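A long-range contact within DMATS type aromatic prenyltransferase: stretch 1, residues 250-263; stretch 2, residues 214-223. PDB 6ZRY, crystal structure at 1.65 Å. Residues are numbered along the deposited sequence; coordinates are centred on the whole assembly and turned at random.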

ATOM      1  N   THR A 250      -1.579 -20.770  -9.726  1.00 32.38           N
ATOM      2  CA  THR A 250      -0.853 -19.894 -10.704  1.00 33.50           C
ATOM      3  C   THR A 250       0.657 -19.888 -10.377  1.00 32.14           C
ATOM      4  O   THR A 250       0.996 -19.667  -9.222  1.00 29.43           O
ATOM      5  CB  THR A 250      -1.389 -18.442 -10.670  1.00 33.94           C
ATOM      6  OG1 THR A 250      -2.816 -18.436 -10.716  1.00 35.41           O
ATOM      7  CG2 THR A 250      -0.873 -17.606 -11.820  1.00 35.11           C
ATOM      8  N   ARG A 251       1.514 -20.086 -11.375  1.00 33.52           N
ATOM      9  CA  ARG A 251       2.992 -19.884 -11.263  1.00 35.00           C
ATOM     10  C   ARG A 251       3.410 -18.626 -12.029  1.00 33.84           C
ATOM     11  O   ARG A 251       4.420 -18.020 -11.640  1.00 31.06           O
ATOM     12  CB  ARG A 251       3.772 -21.079 -11.822  1.00 38.12           C
ATOM     13  CG  ARG A 251       3.683 -22.359 -10.991  1.00 40.24           C
ATOM     14  CD  ARG A 251       4.760 -23.354 -11.414  1.00 42.69           C
ATOM     15  NE  ARG A 251       6.069 -22.699 -11.355  1.00 44.36           N
ATOM     16  CZ  ARG A 251       6.864 -22.656 -10.284  1.00 45.57           C
ATOM     17  NH1 ARG A 251       6.517 -23.274  -9.162  1.00 45.81           N
ATOM     18  NH2 ARG A 251       8.009 -21.987 -10.343  1.00 45.68           N
ATOM     19  N   ARG A 252       2.719 -18.318 -13.130  1.00 34.63           N
ATOM     20  CA  ARG A 252       2.895 -17.083 -13.927  1.00 35.85           C
ATOM     21  C   ARG A 252       1.781 -16.135 -13.540  1.00 33.31           C
ATOM     22  O   ARG A 252       0.647 -16.448 -13.832  1.00 34.09           O
ATOM     23  CB  ARG A 252       2.739 -17.311 -15.431  1.00 39.24           C
ATOM     24  CG  ARG A 252       3.772 -18.220 -16.054  1.00 42.63           C
ATOM     25  CD  ARG A 252       3.898 -18.041 -17.572  1.00 45.56           C
ATOM     26  NE  ARG A 252       3.809 -16.650 -18.078  1.00 47.99           N
ATOM     27  CZ  ARG A 252       4.617 -15.619 -17.732  1.00 49.75           C
ATOM     28  NH1 ARG A 252       5.577 -15.766 -16.836  1.00 50.45           N
ATOM     29  NH2 ARG A 252       4.435 -14.430 -18.278  1.00 51.24           N
ATOM     30  N   PHE A 253       2.102 -15.030 -12.916  1.00 30.88           N
ATOM     31  CA  PHE A 253       1.107 -14.012 -12.518  1.00 28.94           C
ATOM     32  C   PHE A 253       0.990 -13.039 -13.699  1.00 29.77           C
ATOM     33  O   PHE A 253       1.571 -11.947 -13.665  1.00 30.39           O
ATOM     34  CB  PHE A 253       1.483 -13.471 -11.143  1.00 27.24           C
ATOM     35  CG  PHE A 253       1.252 -14.466 -10.020  1.00 25.36           C
ATOM     36  CD1 PHE A 253       2.104 -15.544  -9.815  1.00 24.25           C
ATOM     37  CD2 PHE A 253       0.153 -14.336  -9.178  1.00 24.74           C
ATOM     38  CE1 PHE A 253       1.873 -16.447  -8.786  1.00 24.11           C
ATOM     39  CE2 PHE A 253      -0.063 -15.234  -8.137  1.00 23.78           C
ATOM     40  CZ  PHE A 253       0.790 -16.293  -7.952  1.00 23.56           C
ATOM     41  N   ASP A 254       0.259 -13.479 -14.732  1.00 30.95           N
ATOM     42  CA  ASP A 254       0.037 -12.756 -16.015  1.00 32.69           C
ATOM     43  C   ASP A 254      -1.216 -11.883 -15.945  1.00 31.26           C
ATOM     44  O   ASP A 254      -1.448 -11.136 -16.906  1.00 31.19           O
ATOM     45  CB  ASP A 254      -0.065 -13.729 -17.187  1.00 35.75           C
ATOM     46  CG  ASP A 254       1.279 -14.273 -17.592  1.00 37.87           C
ATOM     47  OD1 ASP A 254       2.313 -13.634 -17.224  1.00 38.22           O
ATOM     48  OD2 ASP A 254       1.297 -15.331 -18.265  1.00 41.76           O
ATOM     49  N   GLY A 255      -1.986 -11.966 -14.862  1.00 29.61           N
ATOM     50  CA  GLY A 255      -3.011 -10.960 -14.540  1.00 27.81           C
ATOM     51  C   GLY A 255      -2.367  -9.754 -13.898  1.00 26.98           C
ATOM     52  O   GLY A 255      -1.326  -9.302 -14.395  1.00 27.27           O
ATOM     53  N   ARG A 256      -2.936  -9.256 -12.812  1.00 25.27           N
ATOM     54  CA  ARG A 256      -2.334  -8.155 -12.052  1.00 24.45           C
ATOM     55  C   ARG A 256      -1.019  -8.663 -11.479  1.00 22.46           C
ATOM     56  O   ARG A 256      -0.908  -9.839 -11.118  1.00 21.10           O
ATOM     57  CB  ARG A 256      -3.299  -7.626 -11.008  1.00 25.70           C
ATOM     58  CG  ARG A 256      -4.497  -6.931 -11.623  1.00 27.50           C
ATOM     59  CD  ARG A 256      -5.335  -6.255 -10.570  1.00 28.73           C
ATOM     60  NE  ARG A 256      -6.613  -5.798 -11.078  1.00 30.59           N
ATOM     61  CZ  ARG A 256      -6.837  -4.628 -11.686  1.00 32.95           C
ATOM     62  NH1 ARG A 256      -5.852  -3.764 -11.888  1.00 32.99           N
ATOM     63  NH2 ARG A 256      -8.059  -4.339 -12.105  1.00 34.63           N
ATOM     64  N   PRO A 257       0.033  -7.814 -11.481  1.00 20.69           N
ATOM     65  CA  PRO A 257       1.388  -8.269 -11.203  1.00 19.75           C
ATOM     66  C   PRO A 257       1.667  -8.475  -9.710  1.00 18.40           C
ATOM     67  O   PRO A 257       1.127  -7.754  -8.902  1.00 16.98           O
ATOM     68  CB  PRO A 257       2.258  -7.110 -11.743  1.00 20.17           C
ATOM     69  CG  PRO A 257       1.401  -5.889 -11.571  1.00 20.33           C
ATOM     70  CD  PRO A 257      -0.018  -6.381 -11.813  1.00 20.77           C
ATOM     71  N   LEU A 258       2.549  -9.413  -9.401  1.00 17.07           N
ATOM     72  CA  LEU A 258       3.147  -9.530  -8.066  1.00 16.70           C
ATOM     73  C   LEU A 258       3.952  -8.263  -7.783  1.00 16.32           C
ATOM     74  O   LEU A 258       4.562  -7.699  -8.728  1.00 16.56           O
ATOM     75  CB  LEU A 258       4.035 -10.760  -7.982  1.00 17.15           C
ATOM     76  CG  LEU A 258       3.309 -12.099  -8.065  1.00 17.85           C
ATOM     77  CD1 LEU A 258       4.306 -13.218  -8.176  1.00 17.98           C
ATOM     78  CD2 LEU A 258       2.408 -12.310  -6.862  1.00 17.69           C
ATOM     79  N   VAL A 259       3.998  -7.884  -6.533  1.00 15.63           N
ATOM     80  CA  VAL A 259       4.763  -6.722  -6.061  1.00 15.12           C
ATOM     81  C   VAL A 259       5.596  -7.167  -4.886  1.00 14.94           C
ATOM     82  O   VAL A 259       5.096  -7.894  -4.025  1.00 14.90           O
ATOM     83  CB  VAL A 259       3.857  -5.540  -5.720  1.00 14.73           C
ATOM     84  CG1 VAL A 259       4.620  -4.402  -5.102  1.00 14.91           C
ATOM     85  CG2 VAL A 259       3.100  -5.064  -6.936  1.00 15.03           C
ATOM     86  N   GLY A 260       6.834  -6.753  -4.868  1.00 15.02           N
ATOM     87  CA  GLY A 260       7.715  -6.960  -3.725  1.00 15.14           C
ATOM     88  C   GLY A 260       8.137  -5.662  -3.121  1.00 15.56           C
ATOM     89  O   GLY A 260       8.375  -4.710  -3.884  1.00 16.20           O
ATOM     90  N   SER A 261       8.294  -5.615  -1.811  1.00 15.32           N
ATOM     91  CA  SER A 261       8.871  -4.444  -1.124  1.00 15.70           C
ATOM     92  C   SER A 261      10.102  -4.856  -0.326  1.00 15.80           C
ATOM     93  O   SER A 261      10.176  -5.999   0.140  1.00 15.53           O
ATOM     94  CB  SER A 261       7.865  -3.704  -0.296  1.00 15.58           C
ATOM     95  OG  SER A 261       7.554  -4.412   0.870  1.00 15.91           O
ATOM     96  N   TYR A 262      11.063  -3.950  -0.304  1.00 16.22           N
ATOM     97  CA  TYR A 262      12.395  -4.097   0.290  1.00 16.92           C
ATOM     98  C   TYR A 262      12.574  -3.020   1.326  1.00 17.27           C
ATOM     99  O   TYR A 262      12.371  -1.854   1.013  1.00 18.02           O
ATOM    100  CB  TYR A 262      13.446  -3.994  -0.823  1.00 17.95           C
ATOM    101  CG  TYR A 262      13.304  -5.075  -1.856  1.00 18.83           C
ATOM    102  CD1 TYR A 262      12.433  -4.952  -2.937  1.00 19.66           C
ATOM    103  CD2 TYR A 262      13.949  -6.278  -1.675  1.00 19.88           C
ATOM    104  CE1 TYR A 262      12.258  -5.991  -3.848  1.00 20.98           C
ATOM    105  CE2 TYR A 262      13.815  -7.313  -2.583  1.00 20.90           C
ATOM    106  CZ  TYR A 262      12.983  -7.171  -3.679  1.00 21.75           C
ATOM    107  OH  TYR A 262      12.873  -8.237  -4.541  1.00 25.27           O
ATOM    108  N   THR A 263      12.949  -3.384   2.527  1.00 17.96           N
ATOM    109  CA  THR A 263      13.231  -2.438   3.607  1.00 18.84           C
ATOM    110  C   THR A 263      14.733  -2.203   3.668  1.00 19.06           C
ATOM    111  O   THR A 263      15.461  -3.163   3.927  1.00 19.08           O
ATOM    112  CB  THR A 263      12.663  -2.922   4.937  1.00 20.02           C
ATOM    113  OG1 THR A 263      11.263  -3.092   4.761  1.00 20.99           O
ATOM    114  CG2 THR A 263      12.880  -1.927   6.043  1.00 20.67           C
TER
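Stretch 2, residues 214-223: LTHHEAEVWD

Stretch 2 runs antiparallel to stretch 1. It enters as a strand, 214-216, passes through a short loop, forms a weakly bonded strand segment at about 219-220, and turns into a helix at Val221. The axes of strands 214-216 and 258-263 approach to 4.8 Å, with 153° between their N-to-C directions. Together the two stretches bury 889 Å², both sides summed.

Leu214 is extended (phi/psi -112/133) and pairs with Gly260, CA to CA 5.3 Å. Two backbone hydrogen bonds close the pair: Leu214 N to Gly260 O at 2.7 Å and Gly260 N to Leu214 O at 3.0 Å. The side chain has chi1 m and chi2 p. Its CD2 lies 3.9 Å from CE1 of Tyr262, an apolar contact. Leu214 O also receives a CA-H...O contact from Val259 CA at 3.4 Å.

Thr215 remains extended (-99/124) and faces Val259 as a non-hydrogen-bonded pair, CA to CA 4.5 Å. Both side chains are on the same face of the sheet. Thr215 OG1 is 3.7 Å from Val259 CG2, and Thr215 CG2 packs 3.3 Å from Pro257 CG. The hydroxyl has a hydrogen-bond partner elsewhere in the structure.

His216 (-102/92, chi1 m) lies on the opposite face from Thr215, the face shared with Leu214. Its N donates to Leu258 O at 3.0 Å. The ring is near Tyr262, and water 2 joins them: it is 3.1 Å from His216 NE2 and 3.0 Å from Tyr262 OH. Pro257 CB approaches His216 O to 3.4 Å.

His217 leaves the strand. Its CA-to-CB bond points away from stretch 1, but the ring comes nearer, with ND1 4.2 Å from Pro257 CG.

Glu218 has a positive phi (44/62), so the chain bends here. Its CB lies 3.4 Å from Asp254 OD1. Glu218 O accepts a weak hydrogen bond from Arg252 NH2 at 3.3 Å. Water 3 links Glu218 N, at 2.9 Å, to Phe253 O, at 3.2 Å, and to Gly255 O, at 2.8 Å.

Ala219 is extended again (-112/142). Its O accepts a hydrogen bond from Phe253 N at 3.0 Å. Water 1 fills the space where the two stretches part. It donates to His216 O at 2.7 Å and Phe253 O at 3.0 Å, and accepts from Leu258 N at 2.9 Å.

Glu220 (-78/138) lies opposite Arg252, CA to CA 4.6 Å. Its OE2 forms a salt bridge with Arg252 NH1 at 3.1 Å; the hydrogen bond within it is weak. Glu220 is also the N-cap residue of the helix. Water 5 connects its OE1, at 2.6 Å, to Arg251 NE, at 2.9 Å.

Val221 begins the helix (-55/-36). Its N donates to Arg251 O at 3.0 Å. The side chain points toward stretch 1, and CG1 lies over one face of the Arg251 guanidinium, 3.6 Å from NH2.

Trp222 makes a lesser contact: its CB is 4.2 Å from Arg251 NH2. Asp223 makes none.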

ATOM      1  N   LEU A 214       8.769  -2.805  -5.815  1.00 16.84           N
ATOM      2  CA  LEU A 214       9.015  -3.166  -7.243  1.00 17.86           C
ATOM      3  C   LEU A 214       7.789  -3.918  -7.753  1.00 17.50           C
ATOM      4  O   LEU A 214       7.360  -4.828  -7.054  1.00 16.70           O
ATOM      5  CB  LEU A 214      10.226  -4.082  -7.341  1.00 19.31           C
ATOM      6  CG  LEU A 214      11.596  -3.443  -7.420  1.00 21.59           C
ATOM      7  CD1 LEU A 214      11.843  -2.519  -6.261  1.00 22.31           C
ATOM      8  CD2 LEU A 214      12.675  -4.551  -7.448  1.00 21.67           C
ATOM      9  N   THR A 215       7.292  -3.568  -8.917  1.00 17.28           N
ATOM     10  CA  THR A 215       6.211  -4.294  -9.597  1.00 17.68           C
ATOM     11  C   THR A 215       6.859  -5.196 -10.629  1.00 18.14           C
ATOM     12  O   THR A 215       7.629  -4.685 -11.470  1.00 17.91           O
ATOM     13  CB  THR A 215       5.173  -3.345 -10.196  1.00 17.82           C
ATOM     14  OG1 THR A 215       4.651  -2.529  -9.134  1.00 17.67           O
ATOM     15  CG2 THR A 215       4.057  -4.079 -10.899  1.00 17.55           C
ATOM     16  N   HIS A 216       6.571  -6.483 -10.547  1.00 19.00           N
ATOM     17  CA  HIS A 216       7.128  -7.538 -11.410  1.00 19.98           C
ATOM     18  C   HIS A 216       6.085  -7.906 -12.464  1.00 21.70           C
ATOM     19  O   HIS A 216       5.242  -8.769 -12.175  1.00 22.39           O
ATOM     20  CB  HIS A 216       7.537  -8.751 -10.560  1.00 20.20           C
ATOM     21  CG  HIS A 216       8.551  -8.447  -9.519  1.00 19.97           C
ATOM     22  ND1 HIS A 216       9.871  -8.142  -9.832  1.00 19.83           N
ATOM     23  CD2 HIS A 216       8.478  -8.445  -8.172  1.00 19.86           C
ATOM     24  CE1 HIS A 216      10.544  -7.932  -8.728  1.00 19.71           C
ATOM     25  NE2 HIS A 216       9.731  -8.137  -7.699  1.00 20.23           N
ATOM     26  N   HIS A 217       6.115  -7.278 -13.624  1.00 23.05           N
ATOM     27  CA  HIS A 217       5.097  -7.484 -14.686  1.00 25.16           C
ATOM     28  C   HIS A 217       5.246  -8.885 -15.289  1.00 27.34           C
ATOM     29  O   HIS A 217       6.381  -9.291 -15.541  1.00 26.63           O
ATOM     30  CB  HIS A 217       5.174  -6.371 -15.735  1.00 25.01           C
ATOM     31  CG  HIS A 217       4.717  -5.066 -15.196  1.00 24.76           C
ATOM     32  ND1 HIS A 217       3.371  -4.740 -15.092  1.00 25.24           N
ATOM     33  CD2 HIS A 217       5.409  -4.047 -14.645  1.00 24.62           C
ATOM     34  CE1 HIS A 217       3.256  -3.546 -14.550  1.00 25.89           C
ATOM     35  NE2 HIS A 217       4.506  -3.095 -14.256  1.00 25.15           N
ATOM     36  N   GLU A 218       4.123  -9.590 -15.468  1.00 30.52           N
ATOM     37  CA  GLU A 218       4.046 -10.918 -16.145  1.00 32.84           C
ATOM     38  C   GLU A 218       5.203 -11.788 -15.653  1.00 32.33           C
ATOM     39  O   GLU A 218       6.087 -12.146 -16.468  1.00 32.40           O
ATOM     40  CB  GLU A 218       4.099 -10.732 -17.663  1.00 35.70           C
ATOM     41  CG  GLU A 218       2.856 -10.072 -18.235  1.00 38.93           C
ATOM     42  CD  GLU A 218       3.165  -9.010 -19.271  1.00 42.89           C
ATOM     43  OE1 GLU A 218       2.679  -9.135 -20.416  1.00 47.13           O
ATOM     44  OE2 GLU A 218       3.899  -8.067 -18.933  1.00 45.73           O
ATOM     45  N   ALA A 219       5.222 -12.079 -14.365  1.00 30.60           N
ATOM     46  CA  ALA A 219       6.409 -12.614 -13.678  1.00 29.56           C
ATOM     47  C   ALA A 219       6.159 -14.054 -13.251  1.00 27.44           C
ATOM     48  O   ALA A 219       5.009 -14.393 -12.798  1.00 26.23           O
ATOM     49  CB  ALA A 219       6.774 -11.745 -12.492  1.00 29.66           C
ATOM     50  N   GLU A 220       7.201 -14.869 -13.360  1.00 26.12           N
ATOM     51  CA  GLU A 220       7.267 -16.213 -12.745  1.00 25.70           C
ATOM     52  C   GLU A 220       7.577 -16.043 -11.258  1.00 22.94           C
ATOM     53  O   GLU A 220       8.446 -15.214 -10.932  1.00 21.21           O
ATOM     54  CB  GLU A 220       8.362 -17.047 -13.416  1.00 27.76           C
ATOM     55  CG  GLU A 220       8.133 -17.251 -14.895  1.00 30.61           C
ATOM     56  CD  GLU A 220       7.073 -18.279 -15.227  1.00 33.40           C
ATOM     57  OE1 GLU A 220       6.440 -18.826 -14.279  1.00 35.43           O
ATOM     58  OE2 GLU A 220       6.864 -18.530 -16.443  1.00 37.66           O
ATOM     59  N   VAL A 221       6.923 -16.812 -10.401  1.00 21.85           N
ATOM     60  CA  VAL A 221       7.226 -16.846  -8.937  1.00 21.67           C
ATOM     61  C   VAL A 221       8.721 -17.175  -8.752  1.00 20.46           C
ATOM     62  O   VAL A 221       9.314 -16.673  -7.824  1.00 19.73           O
ATOM     63  CB  VAL A 221       6.289 -17.811  -8.176  1.00 23.08           C
ATOM     64  CG1 VAL A 221       6.393 -19.241  -8.648  1.00 24.08           C
ATOM     65  CG2 VAL A 221       6.520 -17.758  -6.686  1.00 23.93           C
ATOM     66  N   TRP A 222       9.295 -18.027  -9.604  1.00 20.41           N
ATOM     67  CA  TRP A 222      10.754 -18.333  -9.613  1.00 19.91           C
ATOM     68  C   TRP A 222      11.567 -17.034  -9.637  1.00 19.16           C
ATOM     69  O   TRP A 222      12.524 -16.890  -8.848  1.00 18.31           O
ATOM     70  CB  TRP A 222      11.068 -19.192 -10.819  1.00 20.33           C
ATOM     71  CG  TRP A 222      12.513 -19.512 -11.030  1.00 20.75           C
ATOM     72  CD1 TRP A 222      13.357 -18.886 -11.900  1.00 21.31           C
ATOM     73  CD2 TRP A 222      13.276 -20.584 -10.435  1.00 20.98           C
ATOM     74  NE1 TRP A 222      14.585 -19.485 -11.891  1.00 21.06           N
ATOM     75  CE2 TRP A 222      14.576 -20.515 -10.988  1.00 21.24           C
ATOM     76  CE3 TRP A 222      13.021 -21.561  -9.464  1.00 21.17           C
ATOM     77  CZ2 TRP A 222      15.597 -21.396 -10.618  1.00 21.56           C
ATOM     78  CZ3 TRP A 222      14.027 -22.448  -9.114  1.00 21.30           C
ATOM     79  CH2 TRP A 222      15.301 -22.364  -9.683  1.00 21.45           C
ATOM     80  N   ASP A 223      11.201 -16.124 -10.509  1.00 19.26           N
ATOM     81  CA  ASP A 223      11.945 -14.854 -10.712  1.00 19.24           C
ATOM     82  C   ASP A 223      11.677 -13.877  -9.557  1.00 18.29           C
ATOM     83  O   ASP A 223      12.590 -13.218  -9.148  1.00 16.92           O
ATOM     84  CB  ASP A 223      11.611 -14.229 -12.061  1.00 19.95           C
ATOM     85  CG  ASP A 223      12.120 -15.027 -13.247  1.00 21.03           C
ATOM     86  OD1 ASP A 223      13.295 -15.477 -13.204  1.00 20.48           O
ATOM     87  OD2 ASP A 223      11.341 -15.179 -14.246  1.00 22.23           O
TER
HETATM   88  O   HOH W   1       3.578 -10.791 -11.753  1.00 21.71           O
HETATM   89  O   HOH W   2      10.280  -9.625  -5.039  1.00 27.27           O
HETATM   90  O   HOH W   3       1.471  -8.874 -14.552  1.00 28.52           O
HETATM   91  O   HOH W   4       7.886 -19.595 -11.434  1.00 35.38           O
HETATM   92  O   HOH W   5       7.422 -20.986 -13.276  1.00 43.61           O